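Local coordinates for protein AvrA (Salmonella typhimurium, PDB 6BE0) that probably transfers acetyl groups from acetyl-CoA to serine and threonine residues of target proteins, as a YopJ-family bacterial effector that binds inositol hexakisphosphate, at residues 43-54 with 289-300. Numbering follows the deposited sequence.
Unlike the reference sequence in segment 43-54: R45 (reference Cys). With IHP (inositol hexakisphosphate), chain B.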
# COMPACT_ATOMS: atom_id res chain seq x y z
N LEU A 43 -21.62 -10.01 4.02
CA LEU A 43 -20.76 -9.23 3.12
C LEU A 43 -21.59 -8.54 2.05
O LEU A 43 -21.29 -7.41 1.65
CB LEU A 43 -19.71 -10.12 2.46
CG LEU A 43 -18.80 -9.42 1.45
CD1 LEU A 43 -18.06 -8.25 2.08
CD2 LEU A 43 -17.81 -10.41 0.84
N THR A 44 -22.63 -9.21 1.57
CA THR A 44 -23.48 -8.65 0.53
C THR A 44 -24.19 -7.40 1.04
O THR A 44 -24.28 -6.39 0.33
CB THR A 44 -24.53 -9.67 0.04
OG1 THR A 44 -23.87 -10.89 -0.33
CG2 THR A 44 -25.29 -9.12 -1.16
N ARG A 45 -24.70 -7.47 2.26
CA ARG A 45 -25.33 -6.32 2.90
C ARG A 45 -24.33 -5.18 3.04
O ARG A 45 -24.67 -4.01 2.83
CB ARG A 45 -25.90 -6.70 4.27
CG ARG A 45 -27.01 -7.75 4.21
CD ARG A 45 -27.74 -7.88 5.54
NE ARG A 45 -26.94 -8.57 6.56
CZ ARG A 45 -27.01 -9.87 6.83
NH1 ARG A 45 -27.84 -10.66 6.15
NH2 ARG A 45 -26.25 -10.40 7.78
N ILE A 46 -23.09 -5.53 3.39
CA ILE A 46 -22.03 -4.54 3.56
C ILE A 46 -21.76 -3.78 2.26
O ILE A 46 -21.66 -2.56 2.26
CB ILE A 46 -20.73 -5.21 4.07
CG1 ILE A 46 -20.88 -5.61 5.54
CG2 ILE A 46 -19.52 -4.27 3.92
CD1 ILE A 46 -19.79 -6.53 6.05
N VAL A 47 -21.63 -4.52 1.16
CA VAL A 47 -21.34 -3.91 -0.13
C VAL A 47 -22.38 -2.85 -0.48
O VAL A 47 -22.03 -1.77 -0.98
CB VAL A 47 -21.31 -4.98 -1.26
CG1 VAL A 47 -21.28 -4.32 -2.64
CG2 VAL A 47 -20.10 -5.89 -1.09
N GLU A 48 -23.65 -3.14 -0.21
CA GLU A 48 -24.72 -2.20 -0.51
C GLU A 48 -24.57 -0.93 0.33
O GLU A 48 -24.79 0.18 -0.17
CB GLU A 48 -26.09 -2.84 -0.26
CG GLU A 48 -27.27 -1.99 -0.73
CD GLU A 48 -27.64 -0.88 0.24
OE1 GLU A 48 -27.49 -1.07 1.46
OE2 GLU A 48 -28.07 0.20 -0.24
N ARG A 49 -24.20 -1.09 1.59
CA ARG A 49 -24.00 0.06 2.47
C ARG A 49 -22.87 0.95 1.97
O ARG A 49 -22.97 2.17 2.00
CB ARG A 49 -23.72 -0.39 3.91
CG ARG A 49 -24.90 -1.04 4.60
CD ARG A 49 -24.73 -1.08 6.12
NE ARG A 49 -23.50 -1.75 6.53
CZ ARG A 49 -22.34 -1.14 6.78
NH1 ARG A 49 -22.23 0.18 6.67
NH2 ARG A 49 -21.29 -1.85 7.14
N LEU A 50 -21.79 0.32 1.49
CA LEU A 50 -20.64 1.06 0.98
C LEU A 50 -21.04 1.94 -0.21
O LEU A 50 -20.65 3.11 -0.28
CB LEU A 50 -19.52 0.11 0.56
CG LEU A 50 -18.88 -0.74 1.65
CD1 LEU A 50 -17.79 -1.62 1.06
CD2 LEU A 50 -18.32 0.12 2.76
N GLU A 51 -21.80 1.37 -1.13
CA GLU A 51 -22.24 2.10 -2.31
C GLU A 51 -23.22 3.20 -1.92
O GLU A 51 -23.15 4.32 -2.44
CB GLU A 51 -22.88 1.14 -3.31
CG GLU A 51 -21.90 0.15 -3.92
CD GLU A 51 -22.57 -0.90 -4.77
OE1 GLU A 51 -23.59 -1.46 -4.32
OE2 GLU A 51 -22.08 -1.17 -5.88
N SER A 52 -24.13 2.88 -1.01
CA SER A 52 -25.10 3.85 -0.52
C SER A 52 -24.41 5.03 0.15
O SER A 52 -24.77 6.19 -0.07
CB SER A 52 -26.07 3.19 0.47
OG SER A 52 -26.97 4.13 1.01
N GLU A 53 -23.41 4.73 0.97
CA GLU A 53 -22.69 5.75 1.73
C GLU A 53 -21.90 6.68 0.81
O GLU A 53 -21.62 7.83 1.18
CB GLU A 53 -21.75 5.08 2.74
CG GLU A 53 -22.49 4.46 3.92
CD GLU A 53 -21.69 3.38 4.62
OE1 GLU A 53 -20.48 3.25 4.33
OE2 GLU A 53 -22.27 2.66 5.45
N ILE A 54 -21.55 6.20 -0.37
CA ILE A 54 -20.89 7.04 -1.37
C ILE A 54 -21.88 8.02 -1.98
O ILE A 54 -21.55 9.19 -2.20
CB ILE A 54 -20.25 6.18 -2.49
CG1 ILE A 54 -18.98 5.50 -1.96
CG2 ILE A 54 -19.90 7.03 -3.71
CD1 ILE A 54 -18.38 4.47 -2.90
N HIS A 289 -12.26 4.13 -2.08
CA HIS A 289 -13.54 3.65 -1.56
C HIS A 289 -14.23 2.75 -2.59
O HIS A 289 -14.88 1.77 -2.23
CB HIS A 289 -14.45 4.82 -1.19
CG HIS A 289 -14.03 5.52 0.07
ND1 HIS A 289 -12.98 6.42 0.11
CD2 HIS A 289 -14.52 5.46 1.33
CE1 HIS A 289 -12.85 6.88 1.34
NE2 HIS A 289 -13.77 6.31 2.10
N LYS A 290 -14.08 3.09 -3.86
CA LYS A 290 -14.62 2.26 -4.93
C LYS A 290 -13.82 0.96 -5.05
O LYS A 290 -14.38 -0.09 -5.37
CB LYS A 290 -14.61 3.01 -6.27
CG LYS A 290 -15.67 4.10 -6.36
CD LYS A 290 -15.48 4.99 -7.59
CE LYS A 290 -15.79 4.26 -8.88
NZ LYS A 290 -15.64 5.15 -10.07
N LYS A 291 -12.52 1.03 -4.78
CA LYS A 291 -11.67 -0.16 -4.85
C LYS A 291 -12.06 -1.17 -3.78
O LYS A 291 -12.03 -2.38 -4.01
CB LYS A 291 -10.19 0.20 -4.71
CG LYS A 291 -9.24 -0.97 -4.94
CD LYS A 291 -9.35 -1.51 -6.37
CE LYS A 291 -8.42 -2.69 -6.61
NZ LYS A 291 -6.99 -2.31 -6.52
N ARG A 292 -12.42 -0.68 -2.59
CA ARG A 292 -12.91 -1.55 -1.52
C ARG A 292 -14.11 -2.34 -2.00
O ARG A 292 -14.22 -3.54 -1.76
CB ARG A 292 -13.28 -0.74 -0.28
CG ARG A 292 -13.91 -1.58 0.83
CD ARG A 292 -14.29 -0.76 2.05
NE ARG A 292 -13.13 -0.22 2.75
CZ ARG A 292 -12.73 1.05 2.70
NH1 ARG A 292 -13.40 1.95 1.99
NH2 ARG A 292 -11.66 1.42 3.39
N ILE A 293 -15.02 -1.66 -2.69
CA ILE A 293 -16.24 -2.28 -3.20
C ILE A 293 -15.90 -3.36 -4.23
O ILE A 293 -16.48 -4.44 -4.21
CB ILE A 293 -17.18 -1.23 -3.82
CG1 ILE A 293 -17.63 -0.23 -2.74
CG2 ILE A 293 -18.39 -1.90 -4.47
CD1 ILE A 293 -18.42 0.95 -3.27
N ALA A 294 -14.97 -3.05 -5.12
CA ALA A 294 -14.53 -4.02 -6.12
C ALA A 294 -13.95 -5.25 -5.44
O ALA A 294 -14.29 -6.38 -5.77
CB ALA A 294 -13.50 -3.39 -7.04
N GLU A 295 -13.06 -5.01 -4.47
CA GLU A 295 -12.41 -6.08 -3.73
C GLU A 295 -13.42 -6.98 -3.02
O GLU A 295 -13.31 -8.20 -3.05
CB GLU A 295 -11.43 -5.49 -2.72
CG GLU A 295 -10.16 -4.92 -3.35
CD GLU A 295 -9.13 -5.99 -3.66
OE1 GLU A 295 -9.49 -7.19 -3.72
OE2 GLU A 295 -7.94 -5.64 -3.83
N TYR A 296 -14.41 -6.36 -2.38
CA TYR A 296 -15.45 -7.12 -1.67
C TYR A 296 -16.30 -7.93 -2.65
O TYR A 296 -16.59 -9.10 -2.40
CB TYR A 296 -16.35 -6.19 -0.86
CG TYR A 296 -15.72 -5.60 0.39
CD1 TYR A 296 -14.35 -5.67 0.61
CD2 TYR A 296 -16.50 -4.98 1.35
CE1 TYR A 296 -13.78 -5.13 1.75
CE2 TYR A 296 -15.94 -4.44 2.49
CZ TYR A 296 -14.58 -4.52 2.69
OH TYR A 296 -14.03 -3.98 3.83
N LYS A 297 -16.70 -7.29 -3.74
CA LYS A 297 -17.56 -7.94 -4.73
C LYS A 297 -16.88 -9.17 -5.33
O LYS A 297 -17.55 -10.15 -5.68
CB LYS A 297 -17.94 -6.96 -5.84
CG LYS A 297 -19.06 -6.00 -5.47
CD LYS A 297 -19.46 -5.14 -6.66
CE LYS A 297 -20.61 -4.21 -6.33
NZ LYS A 297 -21.03 -3.42 -7.51
N SER A 298 -15.56 -9.12 -5.46
CA SER A 298 -14.81 -10.23 -6.03
C SER A 298 -14.92 -11.48 -5.16
O SER A 298 -14.89 -12.60 -5.67
CB SER A 298 -13.34 -9.85 -6.21
OG SER A 298 -13.19 -8.77 -7.11
N LEU A 299 -15.04 -11.29 -3.85
CA LEU A 299 -15.19 -12.41 -2.93
C LEU A 299 -16.54 -13.09 -3.12
O LEU A 299 -16.68 -14.28 -2.85
CB LEU A 299 -15.04 -11.93 -1.48
CG LEU A 299 -13.66 -11.39 -1.08
CD1 LEU A 299 -13.72 -10.79 0.32
CD2 LEU A 299 -12.60 -12.49 -1.14
N LEU A 300 -17.52 -12.33 -3.58
CA LEU A 300 -18.86 -12.86 -3.81
C LEU A 300 -18.94 -13.62 -5.13
O LEU A 300 -19.74 -14.55 -5.27
CB LEU A 300 -19.90 -11.74 -3.79
CG LEU A 300 -19.97 -10.94 -2.49
CD1 LEU A 300 -20.93 -9.76 -2.62
CD2 LEU A 300 -20.39 -11.83 -1.33
C1 IHP B . -6.04 -4.24 -12.66
C2 IHP B . -6.15 -3.66 -11.26
C3 IHP B . -6.90 -2.34 -11.27
C4 IHP B . -8.25 -2.49 -11.94
C5 IHP B . -8.03 -2.89 -13.39
C6 IHP B . -7.34 -4.24 -13.47
O11 IHP B . -5.53 -5.56 -12.55
P1 IHP B . -3.99 -5.80 -12.90
O21 IHP B . -3.41 -6.80 -11.92
O31 IHP B . -3.21 -4.51 -12.80
O41 IHP B . -3.88 -6.35 -14.30
O12 IHP B . -6.79 -4.60 -10.37
P2 IHP B . -5.99 -5.20 -9.14
O22 IHP B . -4.67 -5.78 -9.60
O32 IHP B . -5.72 -4.13 -8.12
O42 IHP B . -6.81 -6.30 -8.51
O13 IHP B . -7.05 -1.85 -9.94
P3 IHP B . -6.25 -0.55 -9.49
O23 IHP B . -5.76 -0.72 -8.07
O33 IHP B . -5.06 -0.31 -10.39
O43 IHP B . -7.15 0.65 -9.55
O14 IHP B . -9.04 -1.29 -11.80
P4 IHP B . -8.73 0.09 -12.57
O24 IHP B . -8.84 1.24 -11.59
O34 IHP B . -7.34 0.11 -13.17
O44 IHP B . -9.74 0.31 -13.66
O15 IHP B . -9.26 -2.92 -14.12
P5 IHP B . -9.23 -2.57 -15.67
O25 IHP B . -7.81 -2.63 -16.19
O35 IHP B . -10.09 -3.55 -16.41
O45 IHP B . -9.77 -1.18 -15.90
O16 IHP B . -8.22 -5.27 -13.02
P6 IHP B . -8.41 -6.54 -13.91
O26 IHP B . -9.58 -7.34 -13.40
O36 IHP B . -8.68 -6.14 -15.34
O46 IHP B . -7.18 -7.41 -13.86
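Y296 packs its ring among L43, I46, V47 and L50. I46 CG2 and V47 CG2 lie at the ring edge, near its plane. The L50 and Y296 side chains cross at about a right angle, and L50 CD1 comes obliquely to within 3.6 Å of Y296 CD2. R292 CG lies over one ring face, 3.5 Å above the plane and offset toward the rim. The ring hydroxyl is hydrogen-bonded to D68 of helix 65-82, and the R292 guanidinium pairs with D68 and E185.

Next to the ring, V47 enters a hole formed by I293, Y296, K297 and L300. I293 answers as a knob among V47, L50, E51 and I54. I293 CD1 is 3.5 Å from I54 CD1.

The other flank, on the solvent side, is looser and more polar. Partly exposed E51 and K297 both run extended past CG and form a salt bridge. K297 NZ donates to E51 OE2 on the syn side at 3.0 Å, 30° out of the carboxylate plane. The stem of K297 also lies across V47 CG1. At the end of the contact, exposed T44 rests OG1 3.7 Å from L300 CD2, while that hydroxyl is hydrogen-bonded to T40 O.

K291 leaves the far side of its helix. Bends at chi2 (62°) and chi4 (-65°) bring K291 NZ into hydrogen bonds with O23 and O32, on two phosphates of inositol hexakisphosphate.

The two helices run nearly antiparallel, axes 10.0 Å apart. Knobs-into-holes packing sets helix 40-55 against helix 287-300, which carries K291 of the inositol hexakisphosphate site of this YopJ-family acetyltransferase.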